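Local coordinates for protein mitochondrial edited mRNA stability factor 1 (Trypanosoma brucei, PDB 6NL1) that probably processes the 5' ends of mitochondrial mRNAs through a nudix-type fold that binds guanine nucleotide, and stabilises edited transcripts, at residues 133-147 with 161-175. Residues are numbered along the deposited sequence; the frame is centred on the assembly and turned at random.
Sequences IELEPTYPERLSENA and WGAYETADDVDITVY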
ATOM      1  N   ILE A 133      -7.986  14.599  -7.294  1.00 29.75           N
ATOM      2  CA  ILE A 133      -8.708  13.444  -7.830  1.00 29.93           C
ATOM      3  C   ILE A 133      -9.667  12.820  -6.812  1.00 31.01           C
ATOM      4  O   ILE A 133      -9.314  12.593  -5.655  1.00 29.41           O
ATOM      5  CB  ILE A 133      -7.709  12.377  -8.308  1.00 31.89           C
ATOM      6  CG1 ILE A 133      -7.038  12.843  -9.602  1.00 33.00           C
ATOM      7  CG2 ILE A 133      -8.389  11.037  -8.500  1.00 31.64           C
ATOM      8  CD1 ILE A 133      -5.814  12.036  -9.970  1.00 59.54           C
ATOM      9  N   GLU A 134     -10.885  12.544  -7.257  1.00 28.02           N
ATOM     10  CA  GLU A 134     -11.897  11.909  -6.424  1.00 28.21           C
ATOM     11  C   GLU A 134     -12.489  10.734  -7.213  1.00 25.83           C
ATOM     12  O   GLU A 134     -12.691  10.848  -8.418  1.00 30.49           O
ATOM     13  CB  GLU A 134     -12.985  12.940  -6.081  1.00 30.24           C
ATOM     14  CG  GLU A 134     -13.733  12.703  -4.787  1.00 56.80           C
ATOM     15  CD  GLU A 134     -12.884  12.952  -3.559  1.00 45.56           C
ATOM     16  OE1 GLU A 134     -12.469  14.107  -3.339  1.00 51.13           O
ATOM     17  OE2 GLU A 134     -12.635  11.987  -2.811  1.00 62.60           O
ATOM     18  N   LEU A 135     -12.742   9.611  -6.542  1.00 29.61           N
ATOM     19  CA  LEU A 135     -13.313   8.419  -7.185  1.00 25.28           C
ATOM     20  C   LEU A 135     -14.590   7.987  -6.488  1.00 30.73           C
ATOM     21  O   LEU A 135     -14.725   8.165  -5.284  1.00 27.55           O
ATOM     22  CB  LEU A 135     -12.353   7.226  -7.090  1.00 30.19           C
ATOM     23  CG  LEU A 135     -11.110   7.100  -7.955  1.00 41.32           C
ATOM     24  CD1 LEU A 135     -10.112   8.177  -7.598  1.00 50.01           C
ATOM     25  CD2 LEU A 135     -10.520   5.719  -7.739  1.00 39.82           C
ATOM     26  N   GLU A 136     -15.498   7.364  -7.230  1.00 22.60           N
ATOM     27  CA  GLU A 136     -16.688   6.760  -6.626  1.00 26.91           C
ATOM     28  C   GLU A 136     -17.145   5.595  -7.490  1.00 18.38           C
ATOM     29  O   GLU A 136     -16.956   5.606  -8.706  1.00 28.07           O
ATOM     30  CB  GLU A 136     -17.831   7.787  -6.511  1.00 18.13           C
ATOM     31  CG  GLU A 136     -18.376   8.222  -7.887  1.00 24.92           C
ATOM     32  CD  GLU A 136     -19.330   9.418  -7.840  1.00 38.33           C
ATOM     33  OE1 GLU A 136     -19.444  10.073  -6.781  1.00 29.11           O
ATOM     34  OE2 GLU A 136     -19.970   9.706  -8.882  1.00 31.19           O
ATOM     35  N   PRO A 137     -17.752   4.584  -6.870  1.00 32.00           N
ATOM     36  CA  PRO A 137     -18.394   3.556  -7.690  1.00 25.52           C
ATOM     37  C   PRO A 137     -19.567   4.198  -8.422  1.00 28.70           C
ATOM     38  O   PRO A 137     -20.337   4.944  -7.833  1.00 29.81           O
ATOM     39  CB  PRO A 137     -18.898   2.540  -6.658  1.00 24.09           C
ATOM     40  CG  PRO A 137     -18.117   2.841  -5.392  1.00 36.23           C
ATOM     41  CD  PRO A 137     -17.903   4.326  -5.431  1.00 27.32           C
ATOM     42  N   THR A 138     -19.693   3.914  -9.707  1.00 24.72           N
ATOM     43  CA  THR A 138     -20.784   4.457 -10.502  1.00 28.67           C
ATOM     44  C   THR A 138     -22.142   3.839 -10.148  1.00 33.62           C
ATOM     45  O   THR A 138     -23.162   4.500 -10.238  1.00 33.16           O
ATOM     46  CB  THR A 138     -20.500   4.221 -11.986  1.00 31.96           C
ATOM     47  OG1 THR A 138     -19.140   4.589 -12.256  1.00 27.38           O
ATOM     48  CG2 THR A 138     -21.466   5.032 -12.860  1.00 23.10           C
ATOM     49  N   TYR A 139     -22.146   2.569  -9.753  1.00 25.66           N
ATOM     50  CA  TYR A 139     -23.387   1.860  -9.413  1.00 25.21           C
ATOM     51  C   TYR A 139     -23.219   1.132  -8.089  1.00 25.41           C
ATOM     52  O   TYR A 139     -23.156  -0.099  -8.062  1.00 27.56           O
ATOM     53  CB  TYR A 139     -23.752   0.845 -10.507  1.00 21.69           C
ATOM     54  CG  TYR A 139     -23.793   1.455 -11.890  1.00 30.49           C
ATOM     55  CD1 TYR A 139     -24.774   2.380 -12.231  1.00 35.06           C
ATOM     56  CD2 TYR A 139     -22.853   1.114 -12.852  1.00 34.91           C
ATOM     57  CE1 TYR A 139     -24.815   2.949 -13.490  1.00 30.56           C
ATOM     58  CE2 TYR A 139     -22.887   1.680 -14.125  1.00 28.88           C
ATOM     59  CZ  TYR A 139     -23.871   2.597 -14.430  1.00 41.90           C
ATOM     60  OH  TYR A 139     -23.909   3.168 -15.676  1.00 42.54           O
ATOM     61  N   PRO A 140     -23.129   1.892  -6.987  1.00 25.07           N
ATOM     62  CA  PRO A 140     -22.791   1.367  -5.653  1.00 27.08           C
ATOM     63  C   PRO A 140     -23.726   0.264  -5.152  1.00 30.17           C
ATOM     64  O   PRO A 140     -23.299  -0.602  -4.393  1.00 29.27           O
ATOM     65  CB  PRO A 140     -22.890   2.613  -4.743  1.00 26.08           C
ATOM     66  CG  PRO A 140     -23.698   3.632  -5.549  1.00 26.65           C
ATOM     67  CD  PRO A 140     -23.317   3.356  -6.975  1.00 23.18           C
ATOM     68  N   GLU A 141     -24.983   0.297  -5.565  1.00 25.30           N
ATOM     69  CA  GLU A 141     -25.945  -0.703  -5.117  1.00 34.12           C
ATOM     70  C   GLU A 141     -25.498  -2.088  -5.561  1.00 34.44           C
ATOM     71  O   GLU A 141     -25.793  -3.077  -4.909  1.00 35.73           O
ATOM     72  CB  GLU A 141     -27.341  -0.411  -5.677  1.00 37.44           C
ATOM     73  CG  GLU A 141     -27.870   0.971  -5.337  1.00 76.93           C
ATOM     74  CD  GLU A 141     -28.077   1.164  -3.846  1.00106.54           C
ATOM     75  OE1 GLU A 141     -28.710   0.291  -3.212  1.00108.02           O
ATOM     76  OE2 GLU A 141     -27.598   2.183  -3.304  1.00106.52           O
ATOM     77  N   ARG A 142     -24.797  -2.158  -6.682  1.00 28.78           N
ATOM     78  CA  ARG A 142     -24.329  -3.453  -7.168  1.00 28.64           C
ATOM     79  C   ARG A 142     -23.327  -4.073  -6.199  1.00 29.59           C
ATOM     80  O   ARG A 142     -23.159  -5.293  -6.162  1.00 25.58           O
ATOM     81  CB  ARG A 142     -23.742  -3.332  -8.574  1.00 22.68           C
ATOM     82  CG  ARG A 142     -24.778  -2.900  -9.629  1.00 30.27           C
ATOM     83  CD  ARG A 142     -24.246  -3.031 -11.065  1.00 27.04           C
ATOM     84  NE  ARG A 142     -23.792  -4.392 -11.356  1.00 37.21           N
ATOM     85  CZ  ARG A 142     -23.105  -4.746 -12.441  1.00 35.32           C
ATOM     86  NH1 ARG A 142     -22.794  -3.845 -13.358  1.00 30.72           N
ATOM     87  NH2 ARG A 142     -22.727  -6.006 -12.609  1.00 34.90           N
ATOM     88  N   LEU A 143     -22.675  -3.236  -5.396  1.00 26.72           N
ATOM     89  CA  LEU A 143     -21.686  -3.746  -4.454  1.00 25.52           C
ATOM     90  C   LEU A 143     -22.333  -4.425  -3.252  1.00 32.15           C
ATOM     91  O   LEU A 143     -21.663  -5.134  -2.507  1.00 27.45           O
ATOM     92  CB  LEU A 143     -20.713  -2.655  -4.013  1.00 20.69           C
ATOM     93  CG  LEU A 143     -19.820  -2.095  -5.122  1.00 27.27           C
ATOM     94  CD1 LEU A 143     -19.017  -0.890  -4.617  1.00 21.27           C
ATOM     95  CD2 LEU A 143     -18.907  -3.184  -5.668  1.00 21.63           C
ATOM     96  N   SER A 144     -23.641  -4.237  -3.085  1.00 23.18           N
ATOM     97  CA  SER A 144     -24.363  -4.928  -2.015  1.00 22.88           C
ATOM     98  C   SER A 144     -25.073  -6.186  -2.495  1.00 28.96           C
ATOM     99  O   SER A 144     -25.786  -6.825  -1.720  1.00 31.75           O
ATOM    100  CB  SER A 144     -25.361  -3.989  -1.329  1.00 30.58           C
ATOM    101  OG  SER A 144     -24.676  -3.029  -0.539  1.00 38.29           O
ATOM    102  N   GLU A 145     -24.894  -6.526  -3.773  1.00 28.13           N
ATOM    103  CA  GLU A 145     -25.444  -7.765  -4.341  1.00 24.02           C
ATOM    104  C   GLU A 145     -24.459  -8.931  -4.196  1.00 36.60           C
ATOM    105  O   GLU A 145     -23.248  -8.752  -4.363  1.00 33.51           O
ATOM    106  CB  GLU A 145     -25.751  -7.579  -5.838  1.00 35.10           C
ATOM    107  CG  GLU A 145     -26.772  -6.497  -6.157  1.00 29.96           C
ATOM    108  CD  GLU A 145     -28.156  -6.844  -5.643  1.00 44.59           C
ATOM    109  OE1 GLU A 145     -28.441  -8.052  -5.480  1.00 50.64           O
ATOM    110  OE2 GLU A 145     -28.952  -5.914  -5.388  1.00 51.56           O
ATOM    111  N   ASN A 146     -24.988 -10.116  -3.903  1.00 32.91           N
ATOM    112  CA  ASN A 146     -24.213 -11.364  -3.868  1.00 44.99           C
ATOM    113  C   ASN A 146     -24.223 -12.086  -5.201  1.00 48.87           C
ATOM    114  O   ASN A 146     -23.245 -12.723  -5.584  1.00 52.83           O
ATOM    115  CB  ASN A 146     -24.796 -12.335  -2.845  1.00 58.86           C
ATOM    116  CG  ASN A 146     -24.839 -11.761  -1.467  1.00 71.92           C
ATOM    117  OD1 ASN A 146     -23.803 -11.573  -0.835  1.00 75.39           O
ATOM    118  ND2 ASN A 146     -26.041 -11.480  -0.978  1.00 66.93           N
ATOM    119  N   ALA A 147     -25.352 -12.006  -5.894  1.00 43.75           N
ATOM    120  CA  ALA A 147     -25.532 -12.738  -7.141  1.00 62.72           C
ATOM    121  C   ALA A 147     -25.427 -11.828  -8.365  1.00 38.95           C
ATOM    122  O   ALA A 147     -24.903 -12.244  -9.403  1.00 60.08           O
ATOM    123  CB  ALA A 147     -26.868 -13.478  -7.129  1.00 50.93           C
ATOM    124  N   TRP A 161     -27.030  -5.898 -13.534  1.00 44.19           N
ATOM    125  CA  TRP A 161     -27.485  -5.208 -12.325  1.00 45.25           C
ATOM    126  C   TRP A 161     -27.236  -5.965 -11.024  1.00 38.82           C
ATOM    127  O   TRP A 161     -27.592  -5.495  -9.940  1.00 50.64           O
ATOM    128  CB  TRP A 161     -28.967  -4.846 -12.438  1.00 47.61           C
ATOM    129  CG  TRP A 161     -29.192  -3.594 -13.219  1.00 83.27           C
ATOM    130  CD1 TRP A 161     -29.922  -3.457 -14.364  1.00 74.27           C
ATOM    131  CD2 TRP A 161     -28.660  -2.297 -12.923  1.00 99.89           C
ATOM    132  NE1 TRP A 161     -29.889  -2.150 -14.791  1.00 94.44           N
ATOM    133  CE2 TRP A 161     -29.119  -1.419 -13.925  1.00102.00           C
ATOM    134  CE3 TRP A 161     -27.842  -1.792 -11.904  1.00 94.27           C
ATOM    135  CZ2 TRP A 161     -28.787  -0.065 -13.939  1.00117.74           C
ATOM    136  CZ3 TRP A 161     -27.512  -0.448 -11.920  1.00 83.24           C
ATOM    137  CH2 TRP A 161     -27.984   0.399 -12.931  1.00108.67           C
ATOM    138  N   GLY A 162     -26.635  -7.140 -11.125  1.00 33.65           N
ATOM    139  CA  GLY A 162     -26.299  -7.893  -9.936  1.00 35.63           C
ATOM    140  C   GLY A 162     -24.851  -7.663  -9.549  1.00 30.99           C
ATOM    141  O   GLY A 162     -24.246  -6.648  -9.909  1.00 31.18           O
ATOM    142  N   ALA A 163     -24.299  -8.625  -8.819  1.00 35.11           N
ATOM    143  CA  ALA A 163     -22.918  -8.592  -8.367  1.00 32.91           C
ATOM    144  C   ALA A 163     -21.960  -8.432  -9.537  1.00 39.06           C
ATOM    145  O   ALA A 163     -22.237  -8.894 -10.641  1.00 34.17           O
ATOM    146  CB  ALA A 163     -22.603  -9.868  -7.613  1.00 27.86           C
ATOM    147  N   TYR A 164     -20.833  -7.774  -9.290  1.00 27.81           N
ATOM    148  CA  TYR A 164     -19.725  -7.779 -10.243  1.00 36.76           C
ATOM    149  C   TYR A 164     -18.972  -9.093 -10.100  1.00 29.89           C
ATOM    150  O   TYR A 164     -18.867  -9.630  -9.004  1.00 34.25           O
ATOM    151  CB  TYR A 164     -18.763  -6.617  -9.970  1.00 27.66           C
ATOM    152  CG  TYR A 164     -19.273  -5.254 -10.391  1.00 30.26           C
ATOM    153  CD1 TYR A 164     -19.293  -4.876 -11.733  1.00 27.47           C
ATOM    154  CD2 TYR A 164     -19.709  -4.336  -9.445  1.00 28.56           C
ATOM    155  CE1 TYR A 164     -19.753  -3.622 -12.118  1.00 28.15           C
ATOM    156  CE2 TYR A 164     -20.170  -3.081  -9.820  1.00 22.35           C
ATOM    157  CZ  TYR A 164     -20.186  -2.730 -11.151  1.00 24.54           C
ATOM    158  OH  TYR A 164     -20.639  -1.485 -11.505  1.00 26.75           O
ATOM    159  N   GLU A 165     -18.436  -9.601 -11.200  1.00 34.36           N
ATOM    160  CA  GLU A 165     -17.666 -10.839 -11.164  1.00 36.94           C
ATOM    161  C   GLU A 165     -16.400 -10.656 -10.339  1.00 36.42           C
ATOM    162  O   GLU A 165     -16.083 -11.487  -9.493  1.00 36.52           O
ATOM    163  CB  GLU A 165     -17.275 -11.271 -12.580  1.00 38.36           C
ATOM    164  CG  GLU A 165     -18.442 -11.487 -13.527  1.00 79.92           C
ATOM    165  CD  GLU A 165     -18.943 -12.915 -13.520  1.00119.24           C
ATOM    166  OE1 GLU A 165     -18.506 -13.699 -12.649  1.00129.23           O
ATOM    167  OE2 GLU A 165     -19.771 -13.254 -14.392  1.00127.93           O
ATOM    168  N   THR A 166     -15.669  -9.572 -10.606  1.00 28.24           N
ATOM    169  CA  THR A 166     -14.409  -9.294  -9.915  1.00 32.52           C
ATOM    170  C   THR A 166     -14.252  -7.796  -9.653  1.00 26.07           C
ATOM    171  O   THR A 166     -14.909  -6.972 -10.292  1.00 28.92           O
ATOM    172  CB  THR A 166     -13.175  -9.739 -10.750  1.00 37.22           C
ATOM    173  OG1 THR A 166     -12.996  -8.837 -11.846  1.00 34.94           O
ATOM    174  CG2 THR A 166     -13.329 -11.165 -11.291  1.00 27.04           C
ATOM    175  N   ALA A 167     -13.361  -7.447  -8.727  1.00 29.58           N
ATOM    176  CA  ALA A 167     -13.028  -6.047  -8.458  1.00 29.96           C
ATOM    177  C   ALA A 167     -12.677  -5.288  -9.739  1.00 33.48           C
ATOM    178  O   ALA A 167     -13.051  -4.122  -9.911  1.00 26.63           O
ATOM    179  CB  ALA A 167     -11.878  -5.959  -7.479  1.00 23.36           C
ATOM    180  N   ASP A 168     -11.937  -5.938 -10.631  1.00 24.42           N
ATOM    181  CA  ASP A 168     -11.544  -5.302 -11.889  1.00 30.06           C
ATOM    182  C   ASP A 168     -12.727  -4.762 -12.683  1.00 29.94           C
ATOM    183  O   ASP A 168     -12.595  -3.758 -13.386  1.00 34.16           O
ATOM    184  CB  ASP A 168     -10.709  -6.255 -12.757  1.00 31.93           C
ATOM    185  CG  ASP A 168      -9.254  -6.322 -12.311  1.00 41.15           C
ATOM    186  OD1 ASP A 168      -8.858  -5.502 -11.458  1.00 40.70           O
ATOM    187  OD2 ASP A 168      -8.510  -7.186 -12.817  1.00 57.60           O
ATOM    188  N   ASP A 169     -13.881  -5.416 -12.559  1.00 26.93           N
ATOM    189  CA  ASP A 169     -15.048  -5.059 -13.370  1.00 30.74           C
ATOM    190  C   ASP A 169     -15.850  -3.887 -12.807  1.00 33.13           C
ATOM    191  O   ASP A 169     -16.715  -3.329 -13.490  1.00 28.23           O
ATOM    192  CB  ASP A 169     -15.974  -6.270 -13.546  1.00 34.62           C
ATOM    193  CG  ASP A 169     -15.261  -7.463 -14.158  1.00 47.62           C
ATOM    194  OD1 ASP A 169     -15.194  -8.523 -13.496  1.00 49.58           O
ATOM    195  OD2 ASP A 169     -14.763  -7.334 -15.298  1.00 52.28           O
ATOM    196  N   VAL A 170     -15.589  -3.526 -11.556  1.00 26.01           N
ATOM    197  CA  VAL A 170     -16.358  -2.455 -10.921  1.00 32.99           C
ATOM    198  C   VAL A 170     -16.290  -1.143 -11.711  1.00 24.64           C
ATOM    199  O   VAL A 170     -15.207  -0.651 -12.035  1.00 28.42           O
ATOM    200  CB  VAL A 170     -15.928  -2.257  -9.453  1.00 31.01           C
ATOM    201  CG1 VAL A 170     -16.649  -1.062  -8.839  1.00 28.09           C
ATOM    202  CG2 VAL A 170     -16.216  -3.557  -8.655  1.00 20.78           C
ATOM    203  N   ASP A 171     -17.454  -0.603 -12.057  1.00 20.90           N
ATOM    204  CA  ASP A 171     -17.524   0.705 -12.705  1.00 27.12           C
ATOM    205  C   ASP A 171     -17.127   1.820 -11.739  1.00 30.47           C
ATOM    206  O   ASP A 171     -17.659   1.918 -10.631  1.00 29.91           O
ATOM    207  CB  ASP A 171     -18.928   0.975 -13.235  1.00 23.73           C
ATOM    208  CG  ASP A 171     -19.327   0.010 -14.325  1.00 32.91           C
ATOM    209  OD1 ASP A 171     -18.848   0.184 -15.464  1.00 32.79           O
ATOM    210  OD2 ASP A 171     -20.111  -0.923 -14.044  1.00 30.46           O
ATOM    211  N   ILE A 172     -16.201   2.665 -12.176  1.00 27.45           N
ATOM    212  CA  ILE A 172     -15.701   3.756 -11.352  1.00 25.47           C
ATOM    213  C   ILE A 172     -15.775   5.072 -12.114  1.00 33.25           C
ATOM    214  O   ILE A 172     -15.389   5.145 -13.283  1.00 27.26           O
ATOM    215  CB  ILE A 172     -14.242   3.515 -10.897  1.00 27.77           C
ATOM    216  CG1 ILE A 172     -14.137   2.212 -10.086  1.00 29.12           C
ATOM    217  CG2 ILE A 172     -13.725   4.722 -10.066  1.00 21.20           C
ATOM    218  CD1 ILE A 172     -14.817   2.265  -8.691  1.00 19.82           C
ATOM    219  N   THR A 173     -16.300   6.102 -11.459  1.00 26.28           N
ATOM    220  CA  THR A 173     -16.281   7.442 -12.032  1.00 28.65           C
ATOM    221  C   THR A 173     -15.200   8.243 -11.321  1.00 23.95           C
ATOM    222  O   THR A 173     -15.215   8.366 -10.092  1.00 24.27           O
ATOM    223  CB  THR A 173     -17.637   8.157 -11.866  1.00 27.00           C
ATOM    224  OG1 THR A 173     -18.681   7.322 -12.379  1.00 29.26           O
ATOM    225  CG2 THR A 173     -17.639   9.484 -12.614  1.00 31.08           C
ATOM    226  N   VAL A 174     -14.261   8.778 -12.095  1.00 30.42           N
ATOM    227  CA  VAL A 174     -13.165   9.569 -11.551  1.00 28.22           C
ATOM    228  C   VAL A 174     -13.381  11.038 -11.882  1.00 33.06           C
ATOM    229  O   VAL A 174     -13.641  11.383 -13.030  1.00 31.03           O
ATOM    230  CB  VAL A 174     -11.813   9.113 -12.137  1.00 36.11           C
ATOM    231  CG1 VAL A 174     -10.671   9.985 -11.621  1.00 28.76           C
ATOM    232  CG2 VAL A 174     -11.570   7.638 -11.835  1.00 26.65           C
ATOM    233  N   TYR A 175     -13.286  11.902 -10.877  1.00 27.04           N
ATOM    234  CA  TYR A 175     -13.391  13.339 -11.106  1.00 29.35           C
ATOM    235  C   TYR A 175     -12.043  14.022 -10.916  1.00 34.47           C
ATOM    236  O   TYR A 175     -11.293  13.685 -10.001  1.00 31.62           O
ATOM    237  CB  TYR A 175     -14.403  13.975 -10.161  1.00 26.21           C
ATOM    238  CG  TYR A 175     -15.813  13.472 -10.316  1.00 29.18           C
ATOM    239  CD1 TYR A 175     -16.748  14.181 -11.063  1.00 29.16           C
ATOM    240  CD2 TYR A 175     -16.214  12.292  -9.707  1.00 33.18           C
ATOM    241  CE1 TYR A 175     -18.035  13.721 -11.195  1.00 33.94           C
ATOM    242  CE2 TYR A 175     -17.492  11.830  -9.833  1.00 32.22           C
ATOM    243  CZ  TYR A 175     -18.398  12.536 -10.574  1.00 34.85           C
ATOM    244  OH  TYR A 175     -19.678  12.053 -10.689  1.00 42.21           O
TER
HETATM  245  O   HOH W   1     -20.913   8.505 -10.934  1.00 40.02           O
HETATM  246  O   HOH W   2     -19.955   0.696  -9.656  1.00 24.07           O
HETATM  247  O   HOH W   3     -20.687  -6.711  -6.585  1.00 21.80           O
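Arg142 reaches across to residues 161-164 and illustrates how one long side chain can tie together the two arms of a long connection. Its CB lies 3.8 Å from CE2 of Tyr164, CG passes the carbonyl oxygens of Trp161 and Gly162, and CD rests 3.9 Å from CE3 of the Trp161 indole. A bend at chi3 (56°) then turns the guanidinium so that Arg142 NE gives a nearly straight bond of 2.7 Å to Gly162 O, within the planes of both groups; NH2 adds a weak one to the same oxygen. Arg142 CZ sits over the face of the Tyr164 ring, a cation-pi stack with planes 25° apart, while backbone atoms of Trp161 occupy the opposite face of the guanidinium. NH1 lies over CE1 of Tyr164, whose hydroxyl donates to the anti lone pair of Asp171 OD2 and also accepts from a water that bridges to Tyr139 N and Asp171 O. Nearby, the indole edge meets the face of Tyr139, planes at 81°. Farther along, Glu134 and Glu136 form antiparallel hydrogen-bonded pairs with Tyr175 and Thr173; the Glu136 carboxylate, salt-bridged to Arg92, approaches the Tyr175 ring at its edge. Strands 132-137 and 171-178 thus form a beta-hairpin with a long connection, at the edge of the four-stranded antiparallel sheet.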